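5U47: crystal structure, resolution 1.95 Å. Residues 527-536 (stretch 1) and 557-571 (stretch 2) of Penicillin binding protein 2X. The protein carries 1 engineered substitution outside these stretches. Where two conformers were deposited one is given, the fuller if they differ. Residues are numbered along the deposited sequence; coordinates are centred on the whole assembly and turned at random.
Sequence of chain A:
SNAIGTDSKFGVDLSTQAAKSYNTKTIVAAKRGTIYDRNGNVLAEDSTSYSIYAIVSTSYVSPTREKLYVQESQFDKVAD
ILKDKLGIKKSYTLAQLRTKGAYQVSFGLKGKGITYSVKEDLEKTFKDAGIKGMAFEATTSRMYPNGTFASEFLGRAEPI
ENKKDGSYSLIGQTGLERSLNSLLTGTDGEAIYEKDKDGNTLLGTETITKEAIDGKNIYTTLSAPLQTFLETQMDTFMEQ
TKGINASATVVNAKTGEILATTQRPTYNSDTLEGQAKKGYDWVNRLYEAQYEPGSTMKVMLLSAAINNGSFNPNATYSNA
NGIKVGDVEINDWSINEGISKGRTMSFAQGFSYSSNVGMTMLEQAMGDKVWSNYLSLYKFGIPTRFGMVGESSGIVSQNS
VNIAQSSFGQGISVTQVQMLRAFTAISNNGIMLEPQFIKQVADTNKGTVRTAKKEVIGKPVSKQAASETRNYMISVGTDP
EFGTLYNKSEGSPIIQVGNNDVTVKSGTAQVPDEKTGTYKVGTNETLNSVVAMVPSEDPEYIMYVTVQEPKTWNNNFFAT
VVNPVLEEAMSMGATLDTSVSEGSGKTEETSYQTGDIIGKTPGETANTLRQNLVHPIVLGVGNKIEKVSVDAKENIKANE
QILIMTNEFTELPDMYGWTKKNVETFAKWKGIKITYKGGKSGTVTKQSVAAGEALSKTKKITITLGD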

# COMPACT_ATOMS: atom_id res chain seq x y z
N LEU A 527 -5.43 2.87 21.70
CA LEU A 527 -5.11 3.19 20.33
C LEU A 527 -5.83 4.49 20.10
O LEU A 527 -7.06 4.55 20.22
CB LEU A 527 -5.65 2.13 19.37
CG LEU A 527 -5.42 2.51 17.91
CD1 LEU A 527 -3.95 2.45 17.53
CD2 LEU A 527 -6.21 1.60 17.01
N ASN A 528 -5.07 5.55 19.80
CA ASN A 528 -5.63 6.87 19.52
C ASN A 528 -5.55 7.18 18.04
O ASN A 528 -4.54 6.89 17.40
CB ASN A 528 -4.87 7.93 20.33
CG ASN A 528 -5.01 7.73 21.83
OD1 ASN A 528 -5.89 7.02 22.29
ND2 ASN A 528 -4.17 8.38 22.59
N SER A 529 -6.60 7.77 17.49
CA SER A 529 -6.63 8.03 16.06
C SER A 529 -7.47 9.21 15.67
O SER A 529 -8.24 9.74 16.47
CB SER A 529 -7.11 6.77 15.31
OG SER A 529 -8.46 6.43 15.61
N VAL A 530 -7.30 9.64 14.42
CA VAL A 530 -8.11 10.72 13.89
C VAL A 530 -8.24 10.59 12.38
O VAL A 530 -7.29 10.14 11.70
CB VAL A 530 -7.52 12.12 14.26
CG1 VAL A 530 -6.17 12.37 13.58
CG2 VAL A 530 -8.48 13.23 13.90
N VAL A 531 -9.41 10.94 11.86
CA VAL A 531 -9.61 11.05 10.43
C VAL A 531 -9.97 12.50 10.18
O VAL A 531 -10.70 13.10 11.00
CB VAL A 531 -10.70 10.13 9.88
CG1 VAL A 531 -12.07 10.39 10.52
CG2 VAL A 531 -10.77 10.27 8.36
N ALA A 532 -9.43 13.08 9.11
CA ALA A 532 -9.67 14.46 8.74
C ALA A 532 -9.87 14.56 7.23
O ALA A 532 -9.20 13.85 6.46
CB ALA A 532 -8.51 15.33 9.19
N MET A 533 -10.81 15.41 6.82
CA MET A 533 -11.15 15.63 5.43
C MET A 533 -11.26 17.13 5.20
O MET A 533 -11.91 17.84 5.95
CB MET A 533 -12.47 14.94 5.06
CG MET A 533 -12.46 13.44 5.33
SD MET A 533 -14.04 12.69 4.97
CE MET A 533 -13.88 11.04 5.63
N VAL A 534 -10.60 17.60 4.15
CA VAL A 534 -10.58 19.01 3.87
C VAL A 534 -10.62 19.24 2.36
O VAL A 534 -10.08 18.41 1.61
CB VAL A 534 -9.30 19.65 4.49
CG1 VAL A 534 -8.04 19.14 3.80
CG2 VAL A 534 -9.34 21.16 4.45
N PRO A 535 -11.37 20.24 1.89
CA PRO A 535 -12.28 21.07 2.68
C PRO A 535 -13.49 20.21 3.02
O PRO A 535 -13.70 19.18 2.39
CB PRO A 535 -12.67 22.21 1.74
CG PRO A 535 -11.86 22.04 0.51
CD PRO A 535 -11.28 20.67 0.49
N SER A 536 -14.27 20.61 4.01
CA SER A 536 -15.35 19.77 4.49
C SER A 536 -16.48 19.48 3.50
O SER A 536 -16.89 18.33 3.34
CB SER A 536 -15.94 20.37 5.78
OG SER A 536 -17.03 19.60 6.22
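Stretch 2 557-571: FFATVVNPVLEEAMS

Stretch 2 is a helix laid along a β-strand, and the contact follows a simple rule: alternate strand residues meet every fourth helix residue. Residues 527-534 are extended; stretch 2 is mostly helical, with a kink where the backbone N atoms of N563 and P564 lack bonds to the preceding turn. P564 has no amide hydrogen to give, and the regular pattern resumes with L566 N to V562 O at 3.0 Å. The two elements run nearly parallel, N to C, crossing at -29°, with their axes 10.3 Å apart at closest approach. No hydrogen bond joins them; packing of apolar side chains carries the contact, which buries 416 Å² over both sides.

The strand enters the contact at N528, where the F558 ring arrives at its backbone: N528 C lies 4.0 Å from F558 CZ, at the ring edge. S529 turns its CB away from the helix, yet its backbone still meets the ring tip, S529 C to F558 CZ being 3.5 Å. The aromatic side chain, at chi1 -74° (m), thus reaches back along the strand from its place opposite V530.

V530 points its CB toward the helix, as N528 does before it, and covers far more of the contact. Its CA lies 7.6 Å from the CA of F558, and its CG1 sits over one face of that ring, 3.7 Å from the centroid and 15° off the normal, a CH-pi contact. The same methyl carbon reaches the next helical turn, with V530 CG1 to V562 CG2 at 3.9 Å. V531 points away and takes no part.

A532 faces the helix again, its CA 7.8 Å from the CA of V562. The small side chain bridges two turns: A532 CB is 3.9 Å from V562 CG1 and 4.1 Å from L566 CD1. M533 repeats the away position. V534 then pairs with L566, CA to CA 7.8 Å, and V534 CG1 approaches L566 CD1 at 4.0 Å; one turn on, it lies 4.5 Å from M570 CG. V530 and V534 share the p rotamer.

The register therefore advances two strand residues for each four helix residues, V530-F558, A532-V562, V534-L566, with CA separations almost constant. This works because two residues of strand and one turn of helix cover similar lengths, and the modest crossing angle lets the match persist. At P535, preceded by a cis peptide bond, the strand has ended; its CB points sideways, and P535 CD meets M570 CE at 4.4 Å, closing the contact at a partly exposed margin.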

# COMPACT_ATOMS: atom_id res chain seq x y z
N PHE A 557 -1.90 16.85 20.26
CA PHE A 557 -0.75 16.32 19.52
C PHE A 557 -1.07 16.02 18.07
O PHE A 557 -0.16 16.02 17.25
CB PHE A 557 -0.16 15.05 20.15
CG PHE A 557 0.46 15.26 21.52
CD1 PHE A 557 1.04 16.46 21.89
CD2 PHE A 557 0.54 14.19 22.41
CE1 PHE A 557 1.62 16.62 23.14
CE2 PHE A 557 1.13 14.34 23.66
CZ PHE A 557 1.67 15.56 24.02
N PHE A 558 -2.34 15.79 17.74
CA PHE A 558 -2.69 15.53 16.34
C PHE A 558 -2.38 16.72 15.44
O PHE A 558 -2.14 16.54 14.24
CB PHE A 558 -4.16 15.14 16.17
CG PHE A 558 -4.49 13.75 16.61
CD1 PHE A 558 -3.76 12.67 16.16
CD2 PHE A 558 -5.59 13.51 17.42
CE1 PHE A 558 -4.07 11.37 16.55
CE2 PHE A 558 -5.93 12.22 17.80
CZ PHE A 558 -5.17 11.14 17.37
N ALA A 559 -2.36 17.92 16.01
CA ALA A 559 -2.05 19.13 15.24
C ALA A 559 -0.63 19.09 14.69
O ALA A 559 -0.34 19.70 13.68
CB ALA A 559 -2.24 20.36 16.07
N THR A 560 0.25 18.38 15.39
CA THR A 560 1.63 18.23 14.98
C THR A 560 1.76 17.54 13.61
O THR A 560 2.62 17.90 12.81
CB THR A 560 2.42 17.41 16.04
OG1 THR A 560 2.33 18.07 17.30
CG2 THR A 560 3.88 17.24 15.64
N VAL A 561 0.88 16.60 13.33
CA VAL A 561 0.99 15.81 12.11
C VAL A 561 -0.10 16.15 11.08
O VAL A 561 0.21 16.32 9.91
CB VAL A 561 1.10 14.29 12.45
CG1 VAL A 561 -0.12 13.78 13.16
CG2 VAL A 561 1.36 13.48 11.19
N VAL A 562 -1.35 16.31 11.50
CA VAL A 562 -2.42 16.58 10.55
C VAL A 562 -2.36 17.98 9.92
O VAL A 562 -2.34 18.11 8.70
CB VAL A 562 -3.81 16.35 11.18
CG1 VAL A 562 -4.92 16.60 10.16
CG2 VAL A 562 -3.92 14.94 11.74
N ASN A 563 -2.27 19.02 10.75
CA ASN A 563 -2.32 20.41 10.24
C ASN A 563 -1.30 20.75 9.16
O ASN A 563 -1.68 21.17 8.08
CB ASN A 563 -2.25 21.46 11.40
CG ASN A 563 -3.36 21.29 12.44
OD1 ASN A 563 -3.92 20.22 12.58
ND2 ASN A 563 -3.66 22.36 13.18
N PRO A 564 0.00 20.57 9.45
CA PRO A 564 0.97 20.97 8.43
C PRO A 564 0.96 20.08 7.17
O PRO A 564 1.23 20.57 6.08
CB PRO A 564 2.31 20.95 9.16
CG PRO A 564 2.10 20.08 10.35
CD PRO A 564 0.66 20.09 10.68
N VAL A 565 0.64 18.80 7.32
CA VAL A 565 0.63 17.88 6.18
C VAL A 565 -0.53 18.21 5.25
O VAL A 565 -0.33 18.33 4.04
CB VAL A 565 0.62 16.41 6.64
CG1 VAL A 565 0.45 15.46 5.43
CG2 VAL A 565 1.93 16.12 7.37
N LEU A 566 -1.73 18.39 5.80
CA LEU A 566 -2.87 18.79 4.96
C LEU A 566 -2.69 20.18 4.35
O LEU A 566 -3.15 20.41 3.23
CB LEU A 566 -4.20 18.71 5.71
CG LEU A 566 -4.68 17.29 5.97
CD1 LEU A 566 -6.00 17.31 6.70
CD2 LEU A 566 -4.80 16.50 4.67
N GLU A 567 -2.05 21.10 5.07
CA GLU A 567 -1.77 22.42 4.51
C GLU A 567 -0.76 22.29 3.36
O GLU A 567 -0.90 22.96 2.33
CB GLU A 567 -1.28 23.42 5.57
CG GLU A 567 -2.43 23.95 6.42
CD GLU A 567 -2.02 25.00 7.42
OE1 GLU A 567 -0.81 25.13 7.73
OE2 GLU A 567 -2.92 25.72 7.90
N GLU A 568 0.23 21.42 3.53
CA GLU A 568 1.21 21.19 2.47
C GLU A 568 0.51 20.60 1.25
O GLU A 568 0.76 21.02 0.14
CB GLU A 568 2.33 20.25 2.93
CG GLU A 568 3.52 20.17 1.95
CD GLU A 568 4.31 21.47 1.83
OE1 GLU A 568 4.14 22.39 2.68
OE2 GLU A 568 5.11 21.58 0.88
N ALA A 569 -0.39 19.64 1.48
CA ALA A 569 -1.13 19.01 0.39
C ALA A 569 -1.94 20.02 -0.40
O ALA A 569 -1.93 20.03 -1.64
CB ALA A 569 -2.05 17.91 0.90
N MET A 570 -2.67 20.87 0.34
CA MET A 570 -3.47 21.93 -0.29
C MET A 570 -2.59 22.93 -1.06
O MET A 570 -2.96 23.37 -2.14
CB MET A 570 -4.34 22.66 0.73
CG MET A 570 -5.47 21.82 1.31
SD MET A 570 -6.74 21.33 0.12
CE MET A 570 -7.54 22.89 -0.20
N SER A 571 -1.42 23.27 -0.51
CA SER A 571 -0.55 24.24 -1.17
C SER A 571 0.06 23.71 -2.49
O SER A 571 0.46 24.51 -3.33
CB SER A 571 0.59 24.69 -0.25
OG SER A 571 1.52 23.63 -0.09